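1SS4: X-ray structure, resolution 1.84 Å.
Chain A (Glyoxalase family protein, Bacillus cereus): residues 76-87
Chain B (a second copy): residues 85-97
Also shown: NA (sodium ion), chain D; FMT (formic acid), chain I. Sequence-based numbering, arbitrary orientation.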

# COMPACT_ATOMS: atom_id res chain seq x y z
N ARG A 76 -8.00 6.63 -11.33
CA ARG A 76 -7.53 7.44 -12.45
C ARG A 76 -8.26 8.78 -12.37
O ARG A 76 -9.50 8.83 -12.38
CB ARG A 76 -7.87 6.77 -13.79
CG ARG A 76 -7.42 7.58 -14.99
CD ARG A 76 -7.74 6.85 -16.28
NE ARG A 76 -9.17 6.70 -16.51
CZ ARG A 76 -9.95 7.64 -17.03
NH1 ARG A 76 -9.44 8.82 -17.38
NH2 ARG A 76 -11.25 7.40 -17.22
N PHE A 77 -7.50 9.86 -12.27
CA PHE A 77 -8.08 11.20 -12.19
C PHE A 77 -8.44 11.76 -13.57
O PHE A 77 -7.63 11.73 -14.47
CB PHE A 77 -7.08 12.16 -11.53
CG PHE A 77 -7.09 12.12 -10.02
CD1 PHE A 77 -7.99 12.91 -9.30
CD2 PHE A 77 -6.23 11.28 -9.32
CE1 PHE A 77 -8.04 12.85 -7.89
CE2 PHE A 77 -6.27 11.22 -7.93
CZ PHE A 77 -7.17 12.00 -7.21
N LEU A 78 -9.67 12.24 -13.73
CA LEU A 78 -10.07 12.87 -14.99
C LEU A 78 -9.83 14.36 -14.66
O LEU A 78 -9.18 15.09 -15.41
CB LEU A 78 -11.53 12.60 -15.30
CG LEU A 78 -11.86 11.19 -15.82
CD1 LEU A 78 -11.65 10.14 -14.73
CD2 LEU A 78 -13.31 11.17 -16.29
N THR A 79 -10.33 14.78 -13.51
CA THR A 79 -10.12 16.14 -13.02
C THR A 79 -10.05 16.08 -11.49
O THR A 79 -10.77 15.29 -10.86
CB THR A 79 -11.26 17.11 -13.42
OG1 THR A 79 -12.51 16.58 -12.96
CG2 THR A 79 -11.32 17.30 -14.93
N PRO A 80 -9.16 16.87 -10.88
CA PRO A 80 -8.22 17.78 -11.55
C PRO A 80 -7.13 16.88 -12.11
O PRO A 80 -7.05 15.73 -11.71
CB PRO A 80 -7.70 18.63 -10.41
CG PRO A 80 -7.62 17.61 -9.28
CD PRO A 80 -8.97 16.92 -9.42
N PRO A 81 -6.28 17.37 -13.02
CA PRO A 81 -5.27 16.41 -13.48
C PRO A 81 -4.24 16.08 -12.40
O PRO A 81 -4.11 16.80 -11.39
CB PRO A 81 -4.64 17.14 -14.66
CG PRO A 81 -4.66 18.55 -14.22
CD PRO A 81 -6.08 18.69 -13.65
N THR A 82 -3.49 15.00 -12.58
CA THR A 82 -2.47 14.69 -11.59
C THR A 82 -1.36 15.75 -11.79
O THR A 82 -1.22 16.33 -12.87
CB THR A 82 -1.94 13.24 -11.76
OG1 THR A 82 -1.68 12.98 -13.14
CG2 THR A 82 -3.00 12.22 -11.28
N ILE A 83 -0.59 16.00 -10.74
CA ILE A 83 0.46 17.01 -10.76
C ILE A 83 1.78 16.53 -10.17
O ILE A 83 2.70 17.31 -9.98
CB ILE A 83 -0.02 18.21 -9.95
CG1 ILE A 83 -0.29 17.76 -8.51
CG2 ILE A 83 -1.29 18.75 -10.57
CD1 ILE A 83 -0.65 18.87 -7.54
N ALA A 84 1.88 15.25 -9.83
CA ALA A 84 3.12 14.69 -9.31
C ALA A 84 3.13 13.22 -9.68
O ALA A 84 2.10 12.69 -10.06
CB ALA A 84 3.20 14.84 -7.78
N ASP A 85 4.29 12.58 -9.60
CA ASP A 85 4.37 11.16 -9.98
C ASP A 85 5.46 10.48 -9.15
O ASP A 85 6.58 10.95 -9.15
CB ASP A 85 4.70 11.07 -11.47
CG ASP A 85 4.85 9.62 -11.98
OD1 ASP A 85 4.39 8.69 -11.31
OD2 ASP A 85 5.43 9.43 -13.08
N HIS A 86 5.13 9.44 -8.38
CA HIS A 86 6.18 8.71 -7.67
C HIS A 86 6.07 7.23 -8.08
O HIS A 86 6.55 6.34 -7.40
CB HIS A 86 6.10 8.86 -6.14
CG HIS A 86 4.72 8.71 -5.57
ND1 HIS A 86 3.81 9.74 -5.54
CD2 HIS A 86 4.11 7.64 -5.01
CE1 HIS A 86 2.69 9.31 -4.98
NE2 HIS A 86 2.84 8.04 -4.64
N ARG A 87 5.44 6.98 -9.22
CA ARG A 87 5.31 5.60 -9.70
C ARG A 87 6.67 4.94 -9.88
O ARG A 87 6.81 3.76 -9.59
CB ARG A 87 4.57 5.56 -11.03
CG ARG A 87 3.07 5.81 -10.92
CD ARG A 87 2.47 5.93 -12.33
NE ARG A 87 3.14 6.96 -13.13
CZ ARG A 87 2.92 7.17 -14.43
NH1 ARG A 87 2.04 6.42 -15.10
NH2 ARG A 87 3.58 8.12 -15.07
N ASP B 85 11.68 11.45 -1.47
CA ASP B 85 10.62 11.36 -0.49
C ASP B 85 9.28 11.68 -1.14
O ASP B 85 9.13 12.70 -1.80
CB ASP B 85 10.95 12.35 0.63
CG ASP B 85 9.86 12.47 1.68
OD1 ASP B 85 9.01 11.57 1.81
OD2 ASP B 85 9.86 13.49 2.39
N HIS B 86 8.30 10.80 -0.96
CA HIS B 86 6.97 11.06 -1.50
C HIS B 86 5.91 10.83 -0.42
O HIS B 86 4.74 10.63 -0.72
CB HIS B 86 6.67 10.17 -2.74
CG HIS B 86 6.97 8.70 -2.55
ND1 HIS B 86 8.17 8.13 -2.91
CD2 HIS B 86 6.19 7.69 -2.10
CE1 HIS B 86 8.13 6.82 -2.68
NE2 HIS B 86 6.93 6.53 -2.20
N ARG B 87 6.34 10.91 0.85
CA ARG B 87 5.44 10.74 1.98
C ARG B 87 4.32 11.77 1.99
O ARG B 87 3.21 11.47 2.43
CB ARG B 87 6.20 10.85 3.31
CG ARG B 87 7.11 9.68 3.60
CD ARG B 87 8.02 9.96 4.80
NE ARG B 87 8.90 11.11 4.54
CZ ARG B 87 9.68 11.67 5.46
NH1 ARG B 87 9.72 11.20 6.71
NH2 ARG B 87 10.42 12.73 5.13
N THR B 88 4.61 12.99 1.52
CA THR B 88 3.59 14.02 1.50
C THR B 88 3.22 14.44 0.10
O THR B 88 2.85 15.58 -0.15
CB THR B 88 4.02 15.27 2.35
OG1 THR B 88 5.29 15.76 1.92
CG2 THR B 88 4.10 14.88 3.81
N ALA B 89 3.28 13.49 -0.83
CA ALA B 89 2.87 13.81 -2.19
C ALA B 89 1.38 14.20 -2.14
O ALA B 89 0.65 13.78 -1.24
CB ALA B 89 3.06 12.57 -3.10
N PRO B 90 0.90 15.01 -3.10
CA PRO B 90 -0.52 15.40 -3.09
C PRO B 90 -1.40 14.20 -3.39
O PRO B 90 -0.93 13.18 -3.91
CB PRO B 90 -0.62 16.45 -4.20
CG PRO B 90 0.53 16.14 -5.10
CD PRO B 90 1.64 15.69 -4.18
N VAL B 91 -2.69 14.32 -3.10
CA VAL B 91 -3.58 13.20 -3.38
C VAL B 91 -3.63 12.93 -4.88
O VAL B 91 -3.68 11.78 -5.29
CB VAL B 91 -5.01 13.47 -2.85
CG1 VAL B 91 -5.98 12.40 -3.37
CG2 VAL B 91 -4.99 13.44 -1.35
N ASN B 92 -3.64 14.00 -5.68
CA ASN B 92 -3.66 13.85 -7.13
C ASN B 92 -2.24 13.69 -7.67
O ASN B 92 -1.71 14.55 -8.38
CB ASN B 92 -4.44 15.01 -7.82
CG ASN B 92 -3.92 16.40 -7.45
OD1 ASN B 92 -3.49 16.63 -6.33
ND2 ASN B 92 -3.97 17.34 -8.40
N ALA B 93 -1.62 12.57 -7.29
CA ALA B 93 -0.27 12.23 -7.74
C ALA B 93 -0.30 10.77 -8.19
O ALA B 93 -1.05 9.96 -7.61
CB ALA B 93 0.76 12.42 -6.59
N LEU B 94 0.50 10.43 -9.20
CA LEU B 94 0.55 9.04 -9.67
C LEU B 94 1.40 8.21 -8.71
O LEU B 94 2.41 8.70 -8.16
CB LEU B 94 1.14 8.98 -11.09
CG LEU B 94 0.25 9.69 -12.11
CD1 LEU B 94 1.12 10.15 -13.28
CD2 LEU B 94 -0.89 8.78 -12.56
N GLY B 95 0.98 6.95 -8.52
CA GLY B 95 1.68 6.04 -7.63
C GLY B 95 0.89 5.59 -6.41
O GLY B 95 -0.29 5.93 -6.27
N TYR B 96 1.52 4.83 -5.52
CA TYR B 96 0.83 4.36 -4.31
C TYR B 96 0.24 5.58 -3.60
O TYR B 96 0.93 6.59 -3.44
CB TYR B 96 1.80 3.63 -3.39
CG TYR B 96 2.16 2.24 -3.89
CD1 TYR B 96 1.22 1.21 -3.84
CD2 TYR B 96 3.44 1.95 -4.41
CE1 TYR B 96 1.52 -0.06 -4.28
CE2 TYR B 96 3.76 0.68 -4.85
CZ TYR B 96 2.79 -0.33 -4.78
OH TYR B 96 3.05 -1.61 -5.19
N LEU B 97 -1.02 5.48 -3.17
CA LEU B 97 -1.67 6.62 -2.54
C LEU B 97 -1.84 6.44 -1.03
O LEU B 97 -1.31 7.21 -0.25
CB LEU B 97 -3.05 6.89 -3.19
CG LEU B 97 -3.90 8.03 -2.59
CD1 LEU B 97 -3.20 9.40 -2.79
CD2 LEU B 97 -5.28 8.03 -3.28
NA NA D . 8.71 12.06 -8.94
C FMT I . 10.13 10.10 -4.98
O1 FMT I . 9.09 9.82 -5.63
O2 FMT I . 10.32 9.31 -4.02
O HOH W 1 7.59 11.96 -6.31
O HOH W 2 8.70 11.94 -11.57

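Two copies of the protein meet here, and the two stretches together bury 852 Å² of surface. The residue most covered by the other stretch is His86(A), and its ring lies in a hollow lined by Leu94(B), Gly95(B), Tyr96(B), Ala93(B), Ala89(B) and His86(B). The hollow exists partly because Gly95(B) has no side chain. Its CA sits over one face of the His86(A) ring, 4.1 Å from the centroid. An ideal CB there would lie 2.6 Å from CD2 of His86(A), which is a clash. The backbone angles of Gly95(B), 115/-175, also call for glycine on their own account.

At the bottom of the hollow, NE2 of His86(A) donates to O of Tyr96(B) at 2.7 Å, with an almost straight N-H...O angle of 176°. The methyl of Ala93(B) lies at the ring edge, with its CB 4.0 Å from CE1 of His86(A). The rings of His86(A) and His86(B) are nearly parallel, at 8°, but slid apart so that they barely overlap. The slide brings CB of His86(A) over the face of the His86(B) ring, 4.0 Å from its centroid. ND1 of His86(B) is held by a formic acid, donating to FMT O2 at 2.7 Å.

Backbone bonds fix the position of the histidine. N of His86(A) donates to O of Leu94(B) at 2.8 Å, and N of Leu94(B) donates to O of Ala84(A) at 2.9 Å. These flank a single beta bridge between Asp85(A) and Leu94(B). Farther along, N of Ile83(A) donates to O of Asn92(B) at 3.0 Å.

Asn92(B) is a bump that chain A receives in turn. Its side chain fits among Phe77(A), Pro80(A), Pro81(A) and Ile83(A). CB of Asn92(B) stands 4.1 Å from the centroid of the Phe77(A) ring, almost on the ring normal. ND2 of Asn92(B) donates to O of Pro81(A) at 3.0 Å, so the amide is anchored as well as packed.

Small apolar groups fill the space between these two insertions. CB of Ala84(A) packs 3.6 Å from CB of Ala93(B). CD1 of Ile83(A) reaches CG of Pro90(B) at 3.8 Å.

Leu94(B) points toward chain A and packs against a braced surface. NE of Arg87(A) forms a salt bridge with OD1 of Asp85(A) at 2.8 Å. The guanidinium of Arg87(A) offers one face to CD1 of Leu94(B), while CB of Leu94(B) lies 3.3 Å from OD1 of Asp85(A).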